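Local atomic coordinates of putative nitrite reductase NADPH (Small subunit) oxidoreductase protein (Vibrio parahaemolyticus RIMD 2210633, PDB entry 3C0D), a protein that probably serves as the small, Rieske-like subunit of an NAD(P)H-dependent nitrite reductase in nitrate assimilation. Residues V23-G27 / E28-L32; T99-N103 / Q104-L108. One frame throughout, in Å; residues are numbered along the deposited sequence.

Contact 1. Residues V23-G27 / E28-L32; sequences VLIEG and ERVAL
Four backbone hydrogen bonds join Val23 to Val30 and Ile25 to Glu28, setting the antiparallel register. Val30 N reaches Val23 O at 2.9 Å. Nearer the turn, Ile25 N bonds to Glu28 O at 3.2 Å, and the return bond runs from Glu28 N to Ile25 O at 3.0 Å. The non-hydrogen-bonded pair Leu24 and Arg29 falls between these rungs.

Apolar packing fills the face carrying Val23, Ile25 and Val30. Chi1 of Ile25 (-62°) sets CG1 anti to the carbonyl carbon, and this is the branch that meets Val30 CG2 at 3.6 Å. Val23 CG2 meets Leu32 CG, also at 3.6 Å, the two side chains crossing nearly perpendicularly. Trp96 lies against Ile25 and Val30 and touches Glu28 on the same face, whose carboxylate forms a salt bridge with Lys94.

On the other face Leu24 runs alongside Arg29, CD1 lying 4.0 Å from NE over one face of the guanidinium; Tyr53 gives this group a cation-pi partner.

Positive phi at Glu26 and at Gly27 (90°) makes Ile25-Glu28 a type I' turn, the classic two-residue connection of a tight beta hairpin.

Contact 2. Residues T99-N103 / Q104-L108; sequences TVDDN and QVCYL
Val100 and Val105 face each other as a non-hydrogen-bonded antiparallel pair, their CA atoms only 4.4 Å apart. The side chains cross at a slant, and the touching branches are Val100 CG2 and Val105 CG2, 3.9 Å from each other. In both valines the first torsion (chi1 -171° in Val100) places CG2 beside the backbone N and anti to the carbonyl carbon. The other branch of Val100, CG1, leans over Gln104 O at 3.5 Å. Leu12, from a loop, packs on Val100, and Val98 packs on Val105.

Thr99 and Cys106 occupy the opposite face. Their backbones exchange two hydrogen bonds: Cys106 N to Thr99 O is the shorter at 2.8 Å, while Thr99 N lies 3.1 Å from Cys106 O. Leu108 crosses Thr99 at about a right angle, bringing CD2 to 4.0 Å from OG1 and CD1 towards the methyl CG2.

These pairs make the end of a beta hairpin between strands 95-100 and 104-108, in which Asp101, Asp102 and Asn103 form the connection. Asp101 N closes it with a hydrogen bond to Gln104 O, 3.0 Å long and in the carbonyl plane, though bent at the hydrogen; Val100 CA adds a CH...O contact to the same oxygen.

Gln104 bends its amide round toward the next residue of its own strand: the turn at chi2 (56°) lets NE2 donate to Val105 O at 3.1 Å, from above the carbonyl plane. Asp101 directs its charge towards strand 6-11, where OD2 forms a salt bridge with Lys6.

In the fold
Contacts 1 and 2 are separate hairpins of one antiparallel sheet in the Rieske-like domain, contact 1 earlier in the chain, their centres about 15 Å apart. The centre of contact 1 lies about 9 Å from the centre of the chain, that of contact 2 about 14 Å. Both are partly buried with exposed turns, but contact 1 buries Ile25, Val30 and Leu32, whereas contact 2 buries Val105 and Cys106. The closures differ: a type I' turn with glycine in one, a longer polar connection in the other. Strand 6-11 touches both hairpins. They also meet directly: Ile25 CG2 packs 3.7 Å from Tyr107 CE1, and the Tyr107 ring, uninvolved within contact 2, links the hairpins.

Contact 1. Residues V23-G27 / E28-L32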
loop_
_atom_site.group_PDB
_atom_site.type_symbol
_atom_site.label_atom_id
_atom_site.label_comp_id
_atom_site.label_asym_id
_atom_site.label_seq_id
_atom_site.Cartn_x
_atom_site.Cartn_y
_atom_site.Cartn_z
ATOM N N VAL A 23 6.296 4.620 4.766
ATOM C CA VAL A 23 7.393 3.931 5.432
ATOM C C VAL A 23 8.400 3.655 4.345
ATOM O O VAL A 23 8.123 3.842 3.160
ATOM C CB VAL A 23 6.992 2.564 6.029
ATOM C CG1 VAL A 23 6.087 2.763 7.247
ATOM C CG2 VAL A 23 6.318 1.712 4.952
ATOM N N LEU A 24 9.568 3.198 4.749
ATOM C CA LEU A 24 10.627 2.899 3.806
ATOM C C LEU A 24 10.963 1.419 3.903
ATOM O O LEU A 24 11.108 0.866 5.006
ATOM C CB LEU A 24 11.875 3.719 4.148
ATOM C CG LEU A 24 12.268 4.953 3.340
ATOM C CD1 LEU A 24 11.047 5.767 2.913
ATOM C CD2 LEU A 24 13.217 5.779 4.202
ATOM N N ILE A 25 11.061 0.772 2.752
ATOM C CA ILE A 25 11.441 -0.623 2.729
ATOM C C ILE A 25 12.668 -0.693 1.850
ATOM O O ILE A 25 12.599 -0.488 0.643
ATOM C CB ILE A 25 10.328 -1.521 2.186
ATOM C CG1 ILE A 25 9.102 -1.416 3.094
ATOM C CG2 ILE A 25 10.816 -2.973 2.121
ATOM C CD1 ILE A 25 8.037 -2.427 2.775
ATOM N N GLU A 26 13.802 -0.939 2.488
ATOM C CA GLU A 26 15.059 -1.020 1.785
ATOM C C GLU A 26 15.202 0.072 0.741
ATOM O O GLU A 26 15.506 -0.206 -0.413
ATOM C CB GLU A 26 15.207 -2.399 1.143
ATOM C CG GLU A 26 15.658 -3.449 2.141
ATOM C CD GLU A 26 16.995 -3.090 2.793
ATOM O OE1 GLU A 26 18.028 -3.045 2.076
ATOM O OE2 GLU A 26 17.010 -2.848 4.023
ATOM N N GLY A 27 14.958 1.314 1.149
ATOM C CA GLY A 27 15.123 2.438 0.243
ATOM C C GLY A 27 13.974 2.933 -0.615
ATOM O O GLY A 27 13.978 4.085 -1.050
ATOM N N GLU A 28 12.987 2.084 -0.873
ATOM C CA GLU A 28 11.862 2.486 -1.699
ATOM C C GLU A 28 10.719 3.075 -0.883
ATOM O O GLU A 28 10.449 2.634 0.223
ATOM C CB GLU A 28 11.374 1.289 -2.508
ATOM C CG GLU A 28 12.418 0.743 -3.469
ATOM C CD GLU A 28 11.877 -0.382 -4.349
ATOM O OE1 GLU A 28 10.813 -0.180 -4.994
ATOM O OE2 GLU A 28 12.522 -1.457 -4.398
ATOM N N ARG A 29 10.052 4.078 -1.442
ATOM C CA ARG A 29 8.933 4.733 -0.776
ATOM C C ARG A 29 7.727 3.833 -0.786
ATOM O O ARG A 29 7.223 3.518 -1.856
ATOM C CB ARG A 29 8.525 5.998 -1.507
ATOM C CG ARG A 29 7.983 7.051 -0.576
ATOM C CD ARG A 29 9.115 7.939 -0.203
ATOM N NE ARG A 29 10.336 7.364 -0.719
ATOM C CZ ARG A 29 11.458 8.039 -0.823
ATOM N NH1 ARG A 29 11.480 9.309 -0.443
ATOM N NH2 ARG A 29 12.546 7.450 -1.295
ATOM N N VAL A 30 7.234 3.454 0.390
ATOM C CA VAL A 30 6.075 2.570 0.478
ATOM C C VAL A 30 4.908 3.189 1.250
ATOM O O VAL A 30 5.101 3.955 2.196
ATOM C CB VAL A 30 6.465 1.236 1.150
ATOM C CG1 VAL A 30 5.298 0.277 1.135
ATOM C CG2 VAL A 30 7.661 0.640 0.445
ATOM N N ALA A 31 3.695 2.849 0.834
ATOM C CA ALA A 31 2.494 3.348 1.486
ATOM C C ALA A 31 1.776 2.171 2.136
ATOM O O ALA A 31 1.435 1.212 1.456
ATOM C CB ALA A 31 1.575 4.033 0.463
ATOM N N LEU A 32 1.571 2.229 3.450
ATOM C CA LEU A 32 0.883 1.155 4.149
ATOM C C LEU A 32 -0.581 1.514 4.340
ATOM O O LEU A 32 -0.909 2.650 4.685
ATOM C CB LEU A 32 1.516 0.886 5.511
ATOM C CG LEU A 32 2.964 0.412 5.492
ATOM C CD1 LEU A 32 3.297 -0.206 6.830
ATOM C CD2 LEU A 32 3.175 -0.599 4.367
#

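Contact 2. Residues T99-N103 / Q104-L108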
loop_
_atom_site.group_PDB
_atom_site.type_symbol
_atom_site.label_atom_id
_atom_site.label_comp_id
_atom_site.label_asym_id
_atom_site.label_seq_id
_atom_site.Cartn_x
_atom_site.Cartn_y
_atom_site.Cartn_z
ATOM N N THR A 99 2.624 -8.931 6.579
ATOM C CA THR A 99 1.890 -9.707 7.578
ATOM C C THR A 99 1.901 -9.004 8.931
ATOM O O THR A 99 2.766 -8.165 9.203
ATOM C CB THR A 99 2.480 -11.116 7.767
ATOM O OG1 THR A 99 3.873 -11.017 8.102
ATOM C CG2 THR A 99 2.306 -11.927 6.501
ATOM N N VAL A 100 0.936 -9.362 9.775
ATOM C CA VAL A 100 0.809 -8.783 11.111
ATOM C C VAL A 100 0.627 -9.904 12.129
ATOM O O VAL A 100 -0.436 -10.518 12.203
ATOM C CB VAL A 100 -0.411 -7.845 11.188
ATOM C CG1 VAL A 100 -0.399 -7.081 12.494
ATOM C CG2 VAL A 100 -0.414 -6.912 9.986
ATOM N N ASP A 101 1.666 -10.174 12.908
ATOM C CA ASP A 101 1.593 -11.224 13.908
ATOM C C ASP A 101 0.829 -10.777 15.146
ATOM O O ASP A 101 -0.388 -10.929 15.190
ATOM C CB ASP A 101 2.994 -11.703 14.244
ATOM C CG ASP A 101 3.697 -12.290 13.030
ATOM O OD1 ASP A 101 3.105 -13.202 12.396
ATOM O OD2 ASP A 101 4.823 -11.835 12.702
ATOM N N ASP A 102 1.498 -10.242 16.158
ATOM C CA ASP A 102 0.742 -9.782 17.322
ATOM C C ASP A 102 0.160 -8.452 16.881
ATOM O O ASP A 102 -0.973 -8.382 16.406
ATOM C CB ASP A 102 1.661 -9.615 18.529
ATOM C CG ASP A 102 1.449 -10.705 19.580
ATOM O OD1 ASP A 102 0.966 -11.813 19.231
ATOM O OD2 ASP A 102 1.776 -10.448 20.757
ATOM N N ASN A 103 0.933 -7.394 17.044
ATOM C CA ASN A 103 0.512 -6.087 16.567
ATOM C C ASN A 103 1.739 -5.605 15.826
ATOM O O ASN A 103 1.964 -4.415 15.636
ATOM C CB ASN A 103 0.150 -5.153 17.721
ATOM C CG ASN A 103 -1.307 -5.271 18.120
ATOM O OD1 ASN A 103 -2.200 -5.233 17.271
ATOM N ND2 ASN A 103 -1.557 -5.407 19.417
ATOM N N GLN A 104 2.531 -6.582 15.409
ATOM C CA GLN A 104 3.763 -6.334 14.695
ATOM C C GLN A 104 3.518 -6.461 13.208
ATOM O O GLN A 104 3.092 -7.513 12.719
ATOM C CB GLN A 104 4.830 -7.345 15.126
ATOM C CG GLN A 104 6.178 -7.136 14.490
ATOM C CD GLN A 104 6.704 -5.747 14.748
ATOM O OE1 GLN A 104 6.810 -5.315 15.896
ATOM N NE2 GLN A 104 7.032 -5.030 13.679
ATOM N N VAL A 105 3.768 -5.382 12.486
ATOM C CA VAL A 105 3.596 -5.414 11.051
ATOM C C VAL A 105 4.974 -5.650 10.456
ATOM O O VAL A 105 5.929 -4.953 10.786
ATOM C CB VAL A 105 3.019 -4.100 10.531
ATOM C CG1 VAL A 105 2.885 -4.157 9.036
ATOM C CG2 VAL A 105 1.677 -3.854 11.182
ATOM N N CYS A 106 5.084 -6.659 9.605
ATOM C CA CYS A 106 6.356 -6.978 8.985
ATOM C C CYS A 106 6.212 -7.054 7.477
ATOM O O CYS A 106 5.103 -7.130 6.946
ATOM C CB CYS A 106 6.864 -8.339 9.481
ATOM S SG CYS A 106 7.301 -8.460 11.219
ATOM N N TYR A 107 7.339 -7.030 6.784
ATOM C CA TYR A 107 7.313 -7.187 5.344
ATOM C C TYR A 107 8.131 -8.451 5.098
ATOM O O TYR A 107 9.065 -8.748 5.840
ATOM C CB TYR A 107 7.904 -5.959 4.652
ATOM C CG TYR A 107 9.387 -5.760 4.772
ATOM C CD1 TYR A 107 10.269 -6.385 3.892
ATOM C CD2 TYR A 107 9.909 -4.869 5.699
ATOM C CE1 TYR A 107 11.650 -6.110 3.927
ATOM C CE2 TYR A 107 11.287 -4.586 5.746
ATOM C CZ TYR A 107 12.150 -5.205 4.855
ATOM O OH TYR A 107 13.493 -4.883 4.881
ATOM N N LEU A 108 7.766 -9.217 4.081
ATOM C CA LEU A 108 8.472 -10.459 3.798
ATOM C C LEU A 108 9.594 -10.243 2.784
ATOM O O LEU A 108 9.357 -9.734 1.687
ATOM C CB LEU A 108 7.467 -11.502 3.293
ATOM C CG LEU A 108 6.255 -11.682 4.224
ATOM C CD1 LEU A 108 5.208 -12.576 3.580
ATOM C CD2 LEU A 108 6.717 -12.259 5.551
#